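Apoptosis regulator Bcl-2 homolog (Murid herpesvirus 4, PDB 4MI8) protects infected cells against apoptosis and, by binding host BECN1, inhibits host starvation-induced autophagy, which supports chronic viral infection. Local coordinates at residues T13-F18 / L115-M120; T21-E26 / Y98-V103. One frame throughout, in Å; residues are numbered along the deposited sequence.

How the contacts relate
From the N terminus, helix 8-23 supplies the first half of both contacts, 13-18 and then 21-26. The chain then runs through helices 33-56 and 68-81 before helix 86-103 returns to segment 21-26. There contact 2 closes a mostly helical loop of 71 residues. The next helix, 111-126, comes back to segment 13-18, and contact 1 closes a larger loop of 96 residues. Contact 2 is thus nested inside contact 1. The centres of the two contacts are about 11 Å apart. They meet where Leu116 CD2 lies 3.5 Å from Cys100 SG. Together they tie the first helix to the last two helices of the Bcl-2 fold.

Contact 1: T13-F18 / L115-M120; sequences TLITAF and LLNDCM
Asn117 and Thr16 make the polar link between helices 111-126 and 8-23. Asn117 ND2 donates a hydrogen bond to Thr16 OG1 at 2.9 Å, with an N-H...O angle of 159°. The hydroxyl oxygen lies almost in the amide plane. The Asn117 side chain leaves its helix with CG anti to the backbone N (chi1 -165°), which carries the amide across to the other helix. Thr16 OG1 is also hydrogen-bonded to Ala12 O one turn earlier. The threonine hydroxyl therefore accepts from Asn117 and gives its proton to the carbonyl, and these two bonds fix its rotation. This part is tightly packed. Thr16 CG2 sits alongside the amide nitrogen, 3.4 Å from Asn117 ND2. On the other side of the amide group, Asn117 OD1 faces the methyl CG2 of Ile15 at 3.8 Å.

The apolar part is looser. Ile15 CG2 approaches Met120 CB at 4.3 Å. Farther out, the methionine chain turns its methyl group toward the Phe18 ring, with Met120 CE still 5.0 Å from Phe18 CE2. Ile15 and Met120 are both buried. Thr16 is partly exposed, so the polar end lies nearer the solvent, although Trp109 of a loop lies against both Thr16 and Asn117.

The helices run roughly antiparallel, at 146°, with their axes 9.9 Å apart. Thr16 and Asn117 have the nearest CA atoms, at 6.2 Å. The contact lies in the helical bundle of the Bcl-2 fold. Phe93 of helix 86-103 packs on Ile15 and meets the Phe18 ring edge-to-face, and Phe92 of the same helix touches Met120. Helix 68-81 adds Phe76 beside Met120, while helix 33-56 packs against segment 13-18 at Leu14 and Phe18.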
ATOM      1  N   THR A  13     -10.787  -7.961  -2.439  1.00 34.11           N
ATOM      2  CA  THR A  13     -10.150  -8.932  -3.347  1.00 36.01           C
ATOM      3  C   THR A  13      -8.794  -8.421  -3.886  1.00 31.55           C
ATOM      4  O   THR A  13      -7.764  -9.141  -3.904  1.00 29.84           O
ATOM      5  CB  THR A  13     -11.106  -9.218  -4.532  1.00 36.18           C
ATOM      6  OG1 THR A  13     -12.198  -9.956  -4.002  1.00 38.57           O
ATOM      7  CG2 THR A  13     -10.466 -10.052  -5.641  1.00 36.08           C
ATOM      8  N   LEU A  14      -8.816  -7.161  -4.308  1.00 31.50           N
ATOM      9  CA  LEU A  14      -7.695  -6.553  -4.988  1.00 29.63           C
ATOM     10  C   LEU A  14      -6.544  -6.397  -3.986  1.00 29.22           C
ATOM     11  O   LEU A  14      -5.363  -6.684  -4.301  1.00 29.60           O
ATOM     12  CB  LEU A  14      -8.174  -5.169  -5.483  1.00 30.21           C
ATOM     13  CG  LEU A  14      -7.107  -4.404  -6.221  1.00 30.79           C
ATOM     14  CD1 LEU A  14      -6.358  -5.356  -7.200  1.00 30.83           C
ATOM     15  CD2 LEU A  14      -7.748  -3.146  -6.891  1.00 31.44           C
ATOM     16  N   ILE A  15      -6.862  -5.996  -2.752  1.00 29.08           N
ATOM     17  CA  ILE A  15      -5.804  -5.871  -1.749  1.00 27.82           C
ATOM     18  C   ILE A  15      -5.080  -7.195  -1.441  1.00 28.48           C
ATOM     19  O   ILE A  15      -3.794  -7.278  -1.271  1.00 26.65           O
ATOM     20  CB  ILE A  15      -6.355  -5.182  -0.472  1.00 29.61           C
ATOM     21  CG1 ILE A  15      -6.651  -3.680  -0.758  1.00 30.21           C
ATOM     22  CG2 ILE A  15      -5.301  -5.251   0.634  1.00 28.73           C
ATOM     23  CD1 ILE A  15      -7.744  -3.066   0.076  1.00 33.59           C
ATOM     24  N   THR A  16      -5.890  -8.260  -1.310  1.00 29.66           N
ATOM     25  CA  THR A  16      -5.300  -9.548  -1.004  1.00 30.29           C
ATOM     26  C   THR A  16      -4.452 -10.003  -2.211  1.00 30.81           C
ATOM     27  O   THR A  16      -3.367 -10.548  -2.036  1.00 31.92           O
ATOM     28  CB  THR A  16      -6.401 -10.588  -0.815  1.00 33.29           C
ATOM     29  OG1 THR A  16      -7.316 -10.151   0.197  1.00 32.63           O
ATOM     30  CG2 THR A  16      -5.781 -12.004  -0.441  1.00 34.29           C
ATOM     31  N   ALA A  17      -4.951  -9.808  -3.439  1.00 30.04           N
ATOM     32  CA  ALA A  17      -4.192 -10.249  -4.621  1.00 29.93           C
ATOM     33  C   ALA A  17      -2.928  -9.395  -4.707  1.00 28.70           C
ATOM     34  O   ALA A  17      -1.857  -9.928  -5.020  1.00 29.62           O
ATOM     35  CB  ALA A  17      -5.047 -10.116  -5.843  1.00 30.09           C
ATOM     36  N   PHE A  18      -3.015  -8.118  -4.267  1.00 27.49           N
ATOM     37  CA  PHE A  18      -1.841  -7.216  -4.274  1.00 25.71           C
ATOM     38  C   PHE A  18      -0.810  -7.770  -3.321  1.00 26.68           C
ATOM     39  O   PHE A  18       0.340  -7.926  -3.726  1.00 27.41           O
ATOM     40  CB  PHE A  18      -2.183  -5.805  -3.868  1.00 24.46           C
ATOM     41  CG  PHE A  18      -0.970  -4.913  -3.637  1.00 25.41           C
ATOM     42  CD1 PHE A  18      -0.279  -4.319  -4.712  1.00 24.95           C
ATOM     43  CD2 PHE A  18      -0.486  -4.681  -2.323  1.00 26.24           C
ATOM     44  CE1 PHE A  18       0.817  -3.465  -4.456  1.00 26.65           C
ATOM     45  CE2 PHE A  18       0.590  -3.837  -2.079  1.00 25.63           C
ATOM     46  CZ  PHE A  18       1.255  -3.229  -3.140  1.00 25.24           C
ATOM     47  N   LEU A 115      -2.814 -10.931   8.697  1.00 52.94           N
ATOM     48  CA  LEU A 115      -3.003  -9.817   9.636  1.00 54.31           C
ATOM     49  C   LEU A 115      -2.734  -8.459   8.964  1.00 49.70           C
ATOM     50  O   LEU A 115      -3.504  -7.481   9.087  1.00 49.22           O
ATOM     51  CB  LEU A 115      -1.985 -10.017  10.741  1.00 56.86           C
ATOM     52  CG  LEU A 115      -2.389  -9.586  12.116  1.00 62.61           C
ATOM     53  CD1 LEU A 115      -3.442 -10.578  12.653  1.00 64.68           C
ATOM     54  CD2 LEU A 115      -1.082  -9.563  12.908  1.00 66.59           C
ATOM     55  N   LEU A 116      -1.634  -8.407   8.227  1.00 45.87           N
ATOM     56  CA  LEU A 116      -1.360  -7.260   7.326  1.00 43.58           C
ATOM     57  C   LEU A 116      -2.556  -6.992   6.380  1.00 39.84           C
ATOM     58  O   LEU A 116      -3.042  -5.853   6.268  1.00 41.44           O
ATOM     59  CB  LEU A 116      -0.064  -7.500   6.545  1.00 40.73           C
ATOM     60  CG  LEU A 116       0.316  -6.314   5.653  1.00 38.96           C
ATOM     61  CD1 LEU A 116       0.528  -5.027   6.464  1.00 38.67           C
ATOM     62  CD2 LEU A 116       1.529  -6.735   4.828  1.00 38.22           C
ATOM     63  N   ASN A 117      -3.040  -8.064   5.743  1.00 41.40           N
ATOM     64  CA  ASN A 117      -4.210  -8.001   4.863  1.00 41.09           C
ATOM     65  C   ASN A 117      -5.397  -7.339   5.529  1.00 43.99           C
ATOM     66  O   ASN A 117      -5.909  -6.355   4.997  1.00 43.11           O
ATOM     67  CB  ASN A 117      -4.550  -9.380   4.361  1.00 42.94           C
ATOM     68  CG  ASN A 117      -5.527  -9.377   3.144  1.00 43.97           C
ATOM     69  OD1 ASN A 117      -6.079  -8.378   2.734  1.00 46.91           O
ATOM     70  ND2 ASN A 117      -5.749 -10.529   2.606  1.00 47.74           N
ATOM     71  N   ASP A 118      -5.788  -7.858   6.717  1.00 48.95           N
ATOM     72  CA  ASP A 118      -6.953  -7.429   7.470  1.00 49.11           C
ATOM     73  C   ASP A 118      -6.886  -5.988   7.816  1.00 46.07           C
ATOM     74  O   ASP A 118      -7.827  -5.217   7.556  1.00 46.38           O
ATOM     75  CB  ASP A 118      -7.090  -8.220   8.794  1.00 55.54           C
ATOM     76  CG  ASP A 118      -7.548  -9.640   8.578  1.00 62.87           C
ATOM     77  OD1 ASP A 118      -7.771  -9.999   7.397  1.00 65.08           O
ATOM     78  OD2 ASP A 118      -7.688 -10.394   9.581  1.00 67.52           O
ATOM     79  N   CYS A 119      -5.781  -5.644   8.468  1.00 44.52           N
ATOM     80  CA  CYS A 119      -5.474  -4.270   8.831  1.00 47.76           C
ATOM     81  C   CYS A 119      -5.615  -3.338   7.596  1.00 45.77           C
ATOM     82  O   CYS A 119      -6.443  -2.350   7.636  1.00 44.75           O
ATOM     83  CB  CYS A 119      -4.052  -4.178   9.403  1.00 50.84           C
ATOM     84  SG  CYS A 119      -3.467  -2.467   9.629  1.00 60.30           S
ATOM     85  N   MET A 120      -4.900  -3.677   6.493  1.00 38.68           N
ATOM     86  CA  MET A 120      -4.981  -2.790   5.296  1.00 36.85           C
ATOM     87  C   MET A 120      -6.387  -2.772   4.763  1.00 36.91           C
ATOM     88  O   MET A 120      -6.888  -1.705   4.404  1.00 38.17           O
ATOM     89  CB  MET A 120      -3.993  -3.167   4.185  1.00 33.43           C
ATOM     90  CG  MET A 120      -2.558  -2.833   4.537  1.00 33.04           C
ATOM     91  SD  MET A 120      -1.436  -3.384   3.212  1.00 33.58           S
ATOM     92  CE  MET A 120      -1.880  -2.162   1.964  1.00 29.94           C
TER

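Contact 2: T21-E26 / Y98-V103; sequences TVSKVE and YVCEEV
The flat carboxylate of Glu101 comes up beside Val22, with Glu101 OE2 4.0 Å from Val22 CB. Its stem also meets the backbone, as Glu101 CG lies 3.6 Å from Val22 O. The glutamate chain is extended beyond CG, which brings the acid across to the end of helix 8-23. The other flat group, the Tyr98 ring, lies behind this contact. One face of it carries Glu102 CB, 4.0 Å above the plane and offset toward the rim. The Tyr61 ring also meets it, with the planes at about 55°.

The buried part centres on Cys100. Its CB packs on Val22 CG2 at 3.7 Å. Ser23 OG approaches from the other segment and lies 3.3 Å from Cys100 SG. That hydroxyl is hydrogen-bonded to Leu19 O, within its own helix. Leu19 and Leu116 also touch Cys100.

Helix 8-23 ends right after Val22 and Ser23, the two residues that meet Cys100. A Schellman motif, with Lys24 at positive phi, then turns the chain away from the contact.

The contact therefore rests on packing. The Glu101 acid makes a long, weak ion pair with Arg97. The nearby Val22 carbonyl may slightly disfavour its negative charge, though the residue is exposed and solvent should weaken the effect.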
ATOM      1  N   THR A  21       0.658 -11.182  -4.437  1.00 38.74           N
ATOM      2  CA  THR A  21       1.570 -10.964  -5.579  1.00 39.47           C
ATOM      3  C   THR A  21       2.912 -10.454  -5.102  1.00 40.37           C
ATOM      4  O   THR A  21       3.907 -10.989  -5.521  1.00 44.19           O
ATOM      5  CB  THR A  21       1.001 -10.016  -6.681  1.00 40.51           C
ATOM      6  OG1 THR A  21      -0.193 -10.548  -7.279  1.00 37.14           O
ATOM      7  CG2 THR A  21       1.990  -9.824  -7.793  1.00 41.74           C
ATOM      8  N   VAL A  22       2.966  -9.419  -4.254  1.00 38.48           N
ATOM      9  CA  VAL A  22       4.246  -8.854  -3.846  1.00 33.98           C
ATOM     10  C   VAL A  22       4.938  -9.790  -2.852  1.00 41.63           C
ATOM     11  O   VAL A  22       6.177  -9.755  -2.685  1.00 41.55           O
ATOM     12  CB  VAL A  22       4.158  -7.407  -3.265  1.00 33.61           C
ATOM     13  CG1 VAL A  22       3.484  -6.439  -4.250  1.00 29.03           C
ATOM     14  CG2 VAL A  22       3.465  -7.378  -1.901  1.00 30.19           C
ATOM     15  N   SER A  23       4.152 -10.641  -2.184  1.00 44.80           N
ATOM     16  CA  SER A  23       4.731 -11.734  -1.383  1.00 47.13           C
ATOM     17  C   SER A  23       5.146 -12.975  -2.193  1.00 50.96           C
ATOM     18  O   SER A  23       5.813 -13.872  -1.677  1.00 54.04           O
ATOM     19  CB  SER A  23       3.784 -12.126  -0.266  1.00 45.65           C
ATOM     20  OG  SER A  23       3.690 -11.034   0.606  1.00 44.49           O
ATOM     21  N   LYS A  24       4.759 -13.018  -3.464  1.00 52.02           N
ATOM     22  CA  LYS A  24       5.099 -14.151  -4.331  1.00 58.27           C
ATOM     23  C   LYS A  24       4.443 -15.443  -3.833  1.00 58.71           C
ATOM     24  O   LYS A  24       5.105 -16.468  -3.764  1.00 62.76           O
ATOM     25  CB  LYS A  24       6.619 -14.337  -4.433  1.00 60.51           C
ATOM     26  CG  LYS A  24       7.336 -13.171  -5.073  1.00 63.12           C
ATOM     27  CD  LYS A  24       8.768 -13.161  -4.555  1.00 74.08           C
ATOM     28  CE  LYS A  24       9.785 -12.571  -5.547  1.00 78.56           C
ATOM     29  NZ  LYS A  24      10.582 -13.624  -6.270  1.00 78.22           N
ATOM     30  N   VAL A  25       3.160 -15.376  -3.466  1.00 56.00           N
ATOM     31  CA  VAL A  25       2.367 -16.551  -3.149  1.00 54.90           C
ATOM     32  C   VAL A  25       1.092 -16.644  -4.022  1.00 60.20           C
ATOM     33  O   VAL A  25       0.039 -17.162  -3.600  1.00 58.55           O
ATOM     34  CB  VAL A  25       2.040 -16.658  -1.649  1.00 54.13           C
ATOM     35  CG1 VAL A  25       3.311 -16.760  -0.865  1.00 56.40           C
ATOM     36  CG2 VAL A  25       1.193 -15.493  -1.151  1.00 49.07           C
ATOM     37  N   GLU A  26       1.186 -16.150  -5.252  1.00 61.43           N
ATOM     38  CA  GLU A  26       0.147 -16.394  -6.245  1.00 64.42           C
ATOM     39  C   GLU A  26       0.752 -16.292  -7.640  1.00 69.71           C
ATOM     40  O   GLU A  26       1.230 -15.221  -8.033  1.00 67.90           O
ATOM     41  CB  GLU A  26      -1.024 -15.409  -6.094  1.00 61.00           C
ATOM     42  CG  GLU A  26      -2.374 -16.083  -6.294  1.00 64.64           C
ATOM     43  CD  GLU A  26      -3.574 -15.199  -5.887  1.00 70.31           C
ATOM     44  OE1 GLU A  26      -3.386 -13.959  -5.770  1.00 65.27           O
ATOM     45  OE2 GLU A  26      -4.723 -15.736  -5.686  1.00 72.10           O
ATOM     46  N   TYR A  98       6.304  -2.789   1.371  1.00 34.82           N
ATOM     47  CA  TYR A  98       7.544  -2.851   2.136  1.00 36.11           C
ATOM     48  C   TYR A  98       7.405  -3.973   3.174  1.00 37.45           C
ATOM     49  O   TYR A  98       8.259  -4.850   3.219  1.00 42.09           O
ATOM     50  CB  TYR A  98       7.847  -1.542   2.894  1.00 35.86           C
ATOM     51  CG  TYR A  98       9.222  -1.612   3.593  1.00 40.15           C
ATOM     52  CD1 TYR A  98      10.393  -1.303   2.879  1.00 41.86           C
ATOM     53  CD2 TYR A  98       9.365  -2.021   4.946  1.00 42.96           C
ATOM     54  CE1 TYR A  98      11.663  -1.387   3.465  1.00 44.49           C
ATOM     55  CE2 TYR A  98      10.637  -2.096   5.549  1.00 47.16           C
ATOM     56  CZ  TYR A  98      11.781  -1.769   4.789  1.00 48.96           C
ATOM     57  OH  TYR A  98      13.075  -1.821   5.288  1.00 53.67           O
ATOM     58  N   VAL A  99       6.375  -3.917   4.027  1.00 36.47           N
ATOM     59  CA  VAL A  99       6.188  -4.936   5.055  1.00 38.25           C
ATOM     60  C   VAL A  99       6.288  -6.362   4.438  1.00 40.68           C
ATOM     61  O   VAL A  99       7.157  -7.155   4.842  1.00 44.33           O
ATOM     62  CB  VAL A  99       4.865  -4.804   5.809  1.00 37.18           C
ATOM     63  CG1 VAL A  99       4.723  -5.979   6.784  1.00 37.17           C
ATOM     64  CG2 VAL A  99       4.820  -3.488   6.549  1.00 35.82           C
ATOM     65  N   CYS A 100       5.474  -6.664   3.430  1.00 38.40           N
ATOM     66  CA  CYS A 100       5.598  -7.959   2.742  1.00 39.26           C
ATOM     67  C   CYS A 100       7.005  -8.248   2.296  1.00 42.76           C
ATOM     68  O   CYS A 100       7.445  -9.373   2.419  1.00 43.46           O
ATOM     69  CB  CYS A 100       4.740  -8.063   1.508  1.00 36.80           C
ATOM     70  SG  CYS A 100       2.993  -8.047   1.900  1.00 37.11           S
ATOM     71  N   GLU A 101       7.688  -7.298   1.708  1.00 40.57           N
ATOM     72  CA  GLU A 101       8.871  -7.633   0.963  1.00 43.80           C
ATOM     73  C   GLU A 101      10.136  -7.625   1.806  1.00 49.80           C
ATOM     74  O   GLU A 101      11.166  -8.065   1.356  1.00 50.21           O
ATOM     75  CB  GLU A 101       9.033  -6.719  -0.256  1.00 44.18           C
ATOM     76  CG  GLU A 101       8.156  -7.019  -1.447  1.00 42.42           C
ATOM     77  CD  GLU A 101       8.411  -6.125  -2.639  1.00 44.36           C
ATOM     78  OE1 GLU A 101       9.011  -5.076  -2.517  1.00 44.66           O
ATOM     79  OE2 GLU A 101       8.007  -6.464  -3.725  1.00 40.94           O
ATOM     80  N   GLU A 102      10.058  -7.116   3.020  1.00 51.57           N
ATOM     81  CA  GLU A 102      11.247  -7.011   3.841  1.00 55.10           C
ATOM     82  C   GLU A 102      11.095  -7.269   5.296  1.00 58.23           C
ATOM     83  O   GLU A 102      12.066  -7.518   5.947  1.00 66.61           O
ATOM     84  CB  GLU A 102      11.893  -5.665   3.704  1.00 56.61           C
ATOM     85  CG  GLU A 102      13.123  -5.714   2.837  1.00 61.82           C
ATOM     86  CD  GLU A 102      12.880  -5.127   1.501  1.00 58.53           C
ATOM     87  OE1 GLU A 102      12.027  -4.247   1.417  1.00 60.33           O
ATOM     88  OE2 GLU A 102      13.529  -5.533   0.543  1.00 60.28           O
ATOM     89  N   VAL A 103       9.893  -7.183   5.814  1.00 54.24           N
ATOM     90  CA  VAL A 103       9.672  -7.485   7.193  1.00 53.27           C
ATOM     91  C   VAL A 103       9.183  -8.916   7.354  1.00 56.57           C
ATOM     92  O   VAL A 103       9.893  -9.721   7.909  1.00 59.88           O
ATOM     93  CB  VAL A 103       8.741  -6.485   7.817  1.00 52.05           C
ATOM     94  CG1 VAL A 103       8.381  -6.892   9.217  1.00 51.32           C
ATOM     95  CG2 VAL A 103       9.393  -5.131   7.798  1.00 49.66           C
TER